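Local atomic coordinates of xylosidase (Xanthomonas axonopodis pv. citri, PDB entry 6XN2), a protein that is a family 43 glycoside hydrolase that binds xylotriose and probably cleaves xylose units from xylo-oligosaccharides. Residues A[122-134]-A[145-157]. Numbering follows the deposited sequence.
Sequences AAQRNGKTYLYFP and GVAVGDRPEGPFV
The ring of Phe156 is covered on both faces: Leu131 CB lies over the centre of one, 4.0 Å from the centroid in a CH-pi contact, and Gly154 CA lies over the other, near the rim. Thr129 O meets the ring edge in plane, where the weakly positive ring hydrogens suit a carbonyl oxygen. Gly145 CA lies over one face of Phe133, 4.1 Å above the plane and offset toward the rim, while Leu131 O lies in plane at its edge; the ring reaches across because CG sits between the backbone N and carbonyl carbon (chi1 64°), and a glycine leaves room for it. On the other side of the sheet Val146 CG2 stands 3.8 Å from the centroid of Tyr132, 16° off the normal, and also touches Tyr130 CB. Val148 CG1, on a beta-branched residue that strands readily accept, comes obliquely to the Tyr130 ring; CG2 also touches CD2.

Between these two layers runs an antiparallel hairpin. Thr129–Gly149, Leu131–Ala147 and Phe133–Gly145 are hydrogen-bonded pairs, the shortest of their six backbone bonds being Leu131 N to Ala147 O at 2.7 Å. A side chain on Gly149 would be crowded by Phe156 CD2. On the Phe156 side, Thr129 OG1 accepts a hydrogen bond from Gln124 NE2 (3.0 Å), whose amide also packs on Pro152. At the exposed end the long, flexible Lys128 lies alongside Asp150, and NZ reaches the syn lone pair of OD1 at 2.6 Å, forming a salt bridge.

The hairpin forms the middle of a four-stranded antiparallel sheet, between strands 121-125 and 157-158, one blade of the family 43 beta-propeller. Phe133, Ala147 and Phe156 pack against strand 99-106 of the preceding blade, Leu131 against Tyr63 of strand 59-67, while Tyr132 OH hydrogen-bonds to Met226 O on the opposite side.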
ATOM      1  N   ALA A 122      -5.642   2.000   7.390  1.00 27.18           N
ATOM      2  CA  ALA A 122      -6.376   2.335   8.595  1.00 26.21           C
ATOM      3  C   ALA A 122      -5.439   2.502   9.773  1.00 28.77           C
ATOM      4  O   ALA A 122      -4.302   2.026   9.748  1.00 26.65           O
ATOM      5  CB  ALA A 122      -7.421   1.269   8.890  1.00 25.95           C
ATOM      6  N   ALA A 123      -5.925   3.200  10.794  1.00 28.97           N
ATOM      7  CA  ALA A 123      -5.199   3.384  12.039  1.00 25.35           C
ATOM      8  C   ALA A 123      -6.182   3.506  13.191  1.00 26.49           C
ATOM      9  O   ALA A 123      -7.357   3.821  12.987  1.00 25.67           O
ATOM     10  CB  ALA A 123      -4.306   4.622  11.971  1.00 26.36           C
ATOM     11  N   GLN A 124      -5.704   3.253  14.405  1.00 25.65           N
ATOM     12  CA  GLN A 124      -6.526   3.440  15.590  1.00 27.30           C
ATOM     13  C   GLN A 124      -5.837   4.341  16.600  1.00 29.24           C
ATOM     14  O   GLN A 124      -4.616   4.306  16.761  1.00 27.46           O
ATOM     15  CB  GLN A 124      -6.863   2.098  16.243  1.00 28.36           C
ATOM     16  CG  GLN A 124      -7.796   1.214  15.425  1.00 29.64           C
ATOM     17  CD  GLN A 124      -8.361   0.066  16.236  1.00 29.19           C
ATOM     18  OE1 GLN A 124      -7.661  -0.540  17.048  1.00 31.96           O
ATOM     19  NE2 GLN A 124      -9.636  -0.233  16.030  1.00 29.64           N
ATOM     20  N   ARG A 125      -6.651   5.115  17.290  1.00 30.00           N
ATOM     21  CA  ARG A 125      -6.231   5.985  18.353  1.00 29.06           C
ATOM     22  C   ARG A 125      -7.454   6.454  19.097  1.00 31.57           C
ATOM     23  O   ARG A 125      -8.456   6.682  18.526  1.00 30.06           O
ATOM     24  CB  ARG A 125      -5.422   7.186  17.896  1.00 31.37           C
ATOM     25  CG  ARG A 125      -4.420   7.682  18.919  1.00 35.74           C
ATOM     26  CD  ARG A 125      -3.781   8.971  18.486  1.00 32.89           C
ATOM     27  NE  ARG A 125      -2.622   9.339  19.256  1.00 38.60           N
ATOM     28  CZ  ARG A 125      -2.660  10.051  20.373  1.00 49.90           C
ATOM     29  NH1 ARG A 125      -1.547  10.355  20.993  1.00 47.92           N
ATOM     30  NH2 ARG A 125      -3.805  10.464  20.875  1.00 48.06           N
ATOM     31  N   ASN A 126      -7.322   6.544  20.397  1.00 33.67           N
ATOM     32  CA  ASN A 126      -8.367   7.018  21.282  1.00 32.16           C
ATOM     33  C   ASN A 126      -9.691   6.324  21.103  1.00 30.82           C
ATOM     34  O   ASN A 126     -10.691   6.927  21.220  1.00 31.81           O
ATOM     35  CB  ASN A 126      -8.530   8.526  21.139  1.00 32.70           C
ATOM     36  CG  ASN A 126      -7.241   9.278  21.316  1.00 40.20           C
ATOM     37  OD1 ASN A 126      -6.680   9.797  20.384  1.00 38.04           O
ATOM     38  ND2 ASN A 126      -6.794   9.354  22.529  1.00 39.98           N
ATOM     39  N   GLY A 127      -9.674   5.035  20.819  1.00 30.36           N
ATOM     40  CA  GLY A 127     -10.897   4.268  20.631  1.00 26.76           C
ATOM     41  C   GLY A 127     -11.558   4.466  19.279  1.00 30.49           C
ATOM     42  O   GLY A 127     -12.583   3.851  18.980  1.00 28.83           O
ATOM     43  N   LYS A 128     -10.965   5.327  18.460  1.00 26.87           N
ATOM     44  CA  LYS A 128     -11.476   5.602  17.126  1.00 26.23           C
ATOM     45  C   LYS A 128     -10.680   4.810  16.108  1.00 28.08           C
ATOM     46  O   LYS A 128      -9.532   4.464  16.354  1.00 26.85           O
ATOM     47  CB  LYS A 128     -11.385   7.093  16.799  1.00 26.68           C
ATOM     48  CG  LYS A 128     -12.057   8.005  17.831  1.00 28.30           C
ATOM     49  CD  LYS A 128     -13.561   7.945  17.709  1.00 27.48           C
ATOM     50  CE  LYS A 128     -14.223   8.731  18.831  1.00 25.80           C
ATOM     51  NZ  LYS A 128     -15.715   8.782  18.678  1.00 28.80           N
ATOM     52  N   THR A 129     -11.258   4.566  14.957  1.00 27.19           N
ATOM     53  CA  THR A 129     -10.578   3.948  13.845  1.00 25.98           C
ATOM     54  C   THR A 129     -10.653   4.949  12.712  1.00 27.76           C
ATOM     55  O   THR A 129     -11.669   5.509  12.459  1.00 27.66           O
ATOM     56  CB  THR A 129     -11.206   2.625  13.391  1.00 27.90           C
ATOM     57  OG1 THR A 129     -11.270   1.727  14.472  1.00 26.78           O
ATOM     58  CG2 THR A 129     -10.397   1.994  12.293  1.00 24.62           C
ATOM     59  N   TYR A 130      -9.540   5.172  12.057  1.00 23.15           N
ATOM     60  CA  TYR A 130      -9.477   6.103  10.972  1.00 28.48           C
ATOM     61  C   TYR A 130      -9.189   5.403   9.671  1.00 28.24           C
ATOM     62  O   TYR A 130      -8.335   4.626   9.626  1.00 26.92           O
ATOM     63  CB  TYR A 130      -8.413   7.153  11.241  1.00 26.03           C
ATOM     64  CG  TYR A 130      -8.637   7.903  12.517  1.00 26.18           C
ATOM     65  CD1 TYR A 130      -8.166   7.434  13.692  1.00 27.39           C
ATOM     66  CD2 TYR A 130      -9.333   9.056  12.537  1.00 29.61           C
ATOM     67  CE1 TYR A 130      -8.381   8.105  14.867  1.00 28.49           C
ATOM     68  CE2 TYR A 130      -9.554   9.732  13.705  1.00 27.64           C
ATOM     69  CZ  TYR A 130      -9.075   9.247  14.861  1.00 27.44           C
ATOM     70  OH  TYR A 130      -9.284   9.892  16.010  1.00 28.63           O
ATOM     71  N   LEU A 131      -9.941   5.708   8.628  1.00 26.42           N
ATOM     72  CA  LEU A 131      -9.732   5.134   7.320  1.00 27.05           C
ATOM     73  C   LEU A 131      -9.104   6.167   6.418  1.00 27.41           C
ATOM     74  O   LEU A 131      -9.698   7.126   6.129  1.00 28.65           O
ATOM     75  CB  LEU A 131     -11.032   4.609   6.726  1.00 27.65           C
ATOM     76  CG  LEU A 131     -10.986   3.880   5.387  1.00 25.94           C
ATOM     77  CD1 LEU A 131     -10.099   2.683   5.458  1.00 28.93           C
ATOM     78  CD2 LEU A 131     -12.346   3.435   4.953  1.00 31.05           C
ATOM     79  N   TYR A 132      -7.861   5.960   6.039  1.00 26.18           N
ATOM     80  CA  TYR A 132      -7.145   6.873   5.154  1.00 22.75           C
ATOM     81  C   TYR A 132      -7.262   6.393   3.718  1.00 26.62           C
ATOM     82  O   TYR A 132      -7.046   5.218   3.447  1.00 25.90           O
ATOM     83  CB  TYR A 132      -5.671   6.977   5.557  1.00 23.15           C
ATOM     84  CG  TYR A 132      -5.491   7.482   6.955  1.00 25.82           C
ATOM     85  CD1 TYR A 132      -5.607   6.624   8.042  1.00 29.44           C
ATOM     86  CD2 TYR A 132      -5.225   8.826   7.195  1.00 24.07           C
ATOM     87  CE1 TYR A 132      -5.459   7.091   9.334  1.00 26.62           C
ATOM     88  CE2 TYR A 132      -5.076   9.304   8.482  1.00 24.10           C
ATOM     89  CZ  TYR A 132      -5.193   8.434   9.545  1.00 26.93           C
ATOM     90  OH  TYR A 132      -5.043   8.904  10.824  1.00 28.98           O
ATOM     91  N   PHE A 133      -7.600   7.292   2.800  1.00 28.81           N
ATOM     92  CA  PHE A 133      -7.818   6.886   1.413  1.00 24.90           C
ATOM     93  C   PHE A 133      -7.436   7.969   0.413  1.00 28.26           C
ATOM     94  O   PHE A 133      -7.644   9.159   0.664  1.00 26.05           O
ATOM     95  CB  PHE A 133      -9.286   6.489   1.206  1.00 25.50           C
ATOM     96  CG  PHE A 133     -10.252   7.628   1.398  1.00 28.67           C
ATOM     97  CD1 PHE A 133     -10.662   7.995   2.668  1.00 29.15           C
ATOM     98  CD2 PHE A 133     -10.751   8.326   0.310  1.00 27.05           C
ATOM     99  CE1 PHE A 133     -11.545   9.044   2.855  1.00 27.78           C
ATOM    100  CE2 PHE A 133     -11.633   9.386   0.494  1.00 25.24           C
ATOM    101  CZ  PHE A 133     -12.034   9.734   1.760  1.00 27.17           C
ATOM    102  N   PRO A 134      -6.873   7.558  -0.733  1.00 26.49           N
ATOM    103  CA  PRO A 134      -6.619   8.489  -1.827  1.00 25.20           C
ATOM    104  C   PRO A 134      -7.822   8.553  -2.767  1.00 25.13           C
ATOM    105  O   PRO A 134      -8.422   7.524  -3.112  1.00 27.70           O
ATOM    106  CB  PRO A 134      -5.404   7.876  -2.520  1.00 29.01           C
ATOM    107  CG  PRO A 134      -5.617   6.385  -2.349  1.00 27.68           C
ATOM    108  CD  PRO A 134      -6.400   6.198  -1.052  1.00 25.97           C
ATOM    109  N   GLY A 145      -7.732  11.688   1.819  1.00 25.70           N
ATOM    110  CA  GLY A 145      -8.720  12.059   2.813  1.00 29.17           C
ATOM    111  C   GLY A 145      -8.742  11.055   3.948  1.00 27.87           C
ATOM    112  O   GLY A 145      -8.086  10.015   3.884  1.00 27.45           O
ATOM    113  N   VAL A 146      -9.486  11.362   4.998  1.00 27.70           N
ATOM    114  CA  VAL A 146      -9.636  10.414   6.091  1.00 26.75           C
ATOM    115  C   VAL A 146     -11.115  10.339   6.497  1.00 27.18           C
ATOM    116  O   VAL A 146     -11.880  11.292   6.307  1.00 26.00           O
ATOM    117  CB  VAL A 146      -8.721  10.786   7.301  1.00 25.83           C
ATOM    118  CG1 VAL A 146      -9.157  12.102   7.933  1.00 27.02           C
ATOM    119  CG2 VAL A 146      -8.685   9.662   8.339  1.00 24.78           C
ATOM    120  N   ALA A 147     -11.511   9.185   7.021  1.00 25.75           N
ATOM    121  CA  ALA A 147     -12.863   8.964   7.515  1.00 26.77           C
ATOM    122  C   ALA A 147     -12.798   8.339   8.906  1.00 26.10           C
ATOM    123  O   ALA A 147     -11.907   7.538   9.192  1.00 28.01           O
ATOM    124  CB  ALA A 147     -13.636   8.082   6.556  1.00 28.29           C
ATOM    125  N   VAL A 148     -13.727   8.716   9.776  1.00 26.64           N
ATOM    126  CA  VAL A 148     -13.651   8.310  11.176  1.00 29.03           C
ATOM    127  C   VAL A 148     -14.812   7.391  11.576  1.00 27.23           C
ATOM    128  O   VAL A 148     -15.954   7.594  11.158  1.00 28.78           O
ATOM    129  CB  VAL A 148     -13.624   9.546  12.101  1.00 28.38           C
ATOM    130  CG1 VAL A 148     -13.179   9.162  13.506  1.00 25.80           C
ATOM    131  CG2 VAL A 148     -12.691  10.610  11.522  1.00 27.47           C
ATOM    132  N   GLY A 149     -14.505   6.420  12.402  1.00 25.93           N
ATOM    133  CA  GLY A 149     -15.460   5.483  12.924  1.00 27.45           C
ATOM    134  C   GLY A 149     -15.166   5.117  14.353  1.00 31.93           C
ATOM    135  O   GLY A 149     -14.132   5.403  14.860  1.00 25.52           O
ATOM    136  N   ASP A 150     -16.124   4.471  14.991  1.00 30.59           N
ATOM    137  CA  ASP A 150     -15.979   4.064  16.359  1.00 31.96           C
ATOM    138  C   ASP A 150     -15.636   2.590  16.499  1.00 33.36           C
ATOM    139  O   ASP A 150     -15.463   2.098  17.575  1.00 34.03           O
ATOM    140  CB  ASP A 150     -17.233   4.400  17.143  1.00 32.64           C
ATOM    141  CG  ASP A 150     -17.350   5.852  17.429  1.00 30.58           C
ATOM    142  OD1 ASP A 150     -16.428   6.422  17.954  1.00 29.29           O
ATOM    143  OD2 ASP A 150     -18.371   6.404  17.128  1.00 30.77           O
ATOM    144  N   ARG A 151     -15.561   1.911  15.370  1.00 31.55           N
ATOM    145  CA  ARG A 151     -15.233   0.520  15.290  1.00 33.83           C
ATOM    146  C   ARG A 151     -14.390   0.324  14.057  1.00 31.21           C
ATOM    147  O   ARG A 151     -14.540   1.017  13.111  1.00 29.54           O
ATOM    148  CB  ARG A 151     -16.495  -0.334  15.136  1.00 36.74           C
ATOM    149  CG  ARG A 151     -17.402  -0.368  16.331  1.00 42.78           C
ATOM    150  CD  ARG A 151     -18.615  -1.254  16.106  1.00 60.14           C
ATOM    151  NE  ARG A 151     -19.572  -0.708  15.142  1.00 73.74           N
ATOM    152  CZ  ARG A 151     -20.267  -1.426  14.263  1.00 79.65           C
ATOM    153  NH1 ARG A 151     -20.140  -2.736  14.224  1.00 80.51           N
ATOM    154  NH2 ARG A 151     -21.099  -0.832  13.424  1.00 80.69           N
ATOM    155  N   PRO A 152     -13.543  -0.698  14.065  1.00 31.33           N
ATOM    156  CA  PRO A 152     -12.679  -1.080  12.939  1.00 30.82           C
ATOM    157  C   PRO A 152     -13.436  -1.469  11.680  1.00 33.68           C
ATOM    158  O   PRO A 152     -12.943  -1.271  10.620  1.00 35.09           O
ATOM    159  CB  PRO A 152     -11.888  -2.241  13.471  1.00 29.32           C
ATOM    160  CG  PRO A 152     -12.535  -2.637  14.717  1.00 33.18           C
ATOM    161  CD  PRO A 152     -13.203  -1.445  15.265  1.00 32.40           C
ATOM    162  N   GLU A 153     -14.654  -1.961  11.804  1.00 31.46           N
ATOM    163  CA  GLU A 153     -15.469  -2.281  10.660  1.00 35.85           C
ATOM    164  C   GLU A 153     -16.321  -1.112  10.246  1.00 34.54           C
ATOM    165  O   GLU A 153     -17.095  -1.200   9.359  1.00 35.71           O
ATOM    166  CB  GLU A 153     -16.366  -3.461  10.951  1.00 35.48           C
ATOM    167  CG  GLU A 153     -17.324  -3.220  12.065  1.00 40.21           C
ATOM    168  CD  GLU A 153     -16.859  -3.793  13.364  1.00 45.18           C
ATOM    169  OE1 GLU A 153     -15.739  -3.555  13.802  1.00 39.29           O
ATOM    170  OE2 GLU A 153     -17.648  -4.477  13.975  1.00 53.56           O
ATOM    171  N   GLY A 154     -16.196  -0.012  10.934  1.00 34.92           N
ATOM    172  CA  GLY A 154     -16.935   1.128  10.599  1.00 33.14           C
ATOM    173  C   GLY A 154     -18.371   1.125  11.023  1.00 39.69           C
ATOM    174  O   GLY A 154     -18.728   0.479  11.966  1.00 38.65           O
ATOM    175  N   PRO A 155     -19.194   1.894  10.337  1.00 40.45           N
ATOM    176  CA  PRO A 155     -19.003   2.712   9.142  1.00 37.42           C
ATOM    177  C   PRO A 155     -18.225   3.988   9.431  1.00 35.60           C
ATOM    178  O   PRO A 155     -18.142   4.379  10.544  1.00 32.44           O
ATOM    179  CB  PRO A 155     -20.407   3.049   8.767  1.00 41.17           C
ATOM    180  CG  PRO A 155     -21.063   3.192  10.076  1.00 41.27           C
ATOM    181  CD  PRO A 155     -20.527   2.094  10.899  1.00 42.29           C
ATOM    182  N   PHE A 156     -17.586   4.525   8.428  1.00 33.10           N
ATOM    183  CA  PHE A 156     -16.754   5.670   8.602  1.00 31.03           C
ATOM    184  C   PHE A 156     -17.389   6.882   8.004  1.00 35.89           C
ATOM    185  O   PHE A 156     -17.943   6.815   6.952  1.00 31.64           O
ATOM    186  CB  PHE A 156     -15.397   5.426   7.951  1.00 28.28           C
ATOM    187  CG  PHE A 156     -14.674   4.242   8.488  1.00 32.38           C
ATOM    188  CD1 PHE A 156     -14.860   3.002   7.950  1.00 30.72           C
ATOM    189  CD2 PHE A 156     -13.828   4.360   9.541  1.00 29.54           C
ATOM    190  CE1 PHE A 156     -14.214   1.919   8.456  1.00 32.57           C
ATOM    191  CE2 PHE A 156     -13.186   3.285  10.049  1.00 28.51           C
ATOM    192  CZ  PHE A 156     -13.375   2.060   9.511  1.00 30.04           C
ATOM    193  N   VAL A 157     -17.313   7.991   8.715  1.00 31.05           N
ATOM    194  CA  VAL A 157     -17.827   9.228   8.241  1.00 27.13           C
ATOM    195  C   VAL A 157     -16.642  10.006   7.732  1.00 27.87           C
ATOM    196  O   VAL A 157     -15.797  10.360   8.479  1.00 25.78           O
ATOM    197  CB  VAL A 157     -18.521   9.986   9.359  1.00 28.67           C
ATOM    198  CG1 VAL A 157     -19.046  11.277   8.856  1.00 28.18           C
ATOM    199  CG2 VAL A 157     -19.635   9.150   9.911  1.00 30.81           C
TER
HETATM  200  O   HOH W   1     -14.757   2.628  19.954  1.00 32.65           O
HETATM  201  O   HOH W   2     -15.289   5.238  19.976  1.00 36.29           O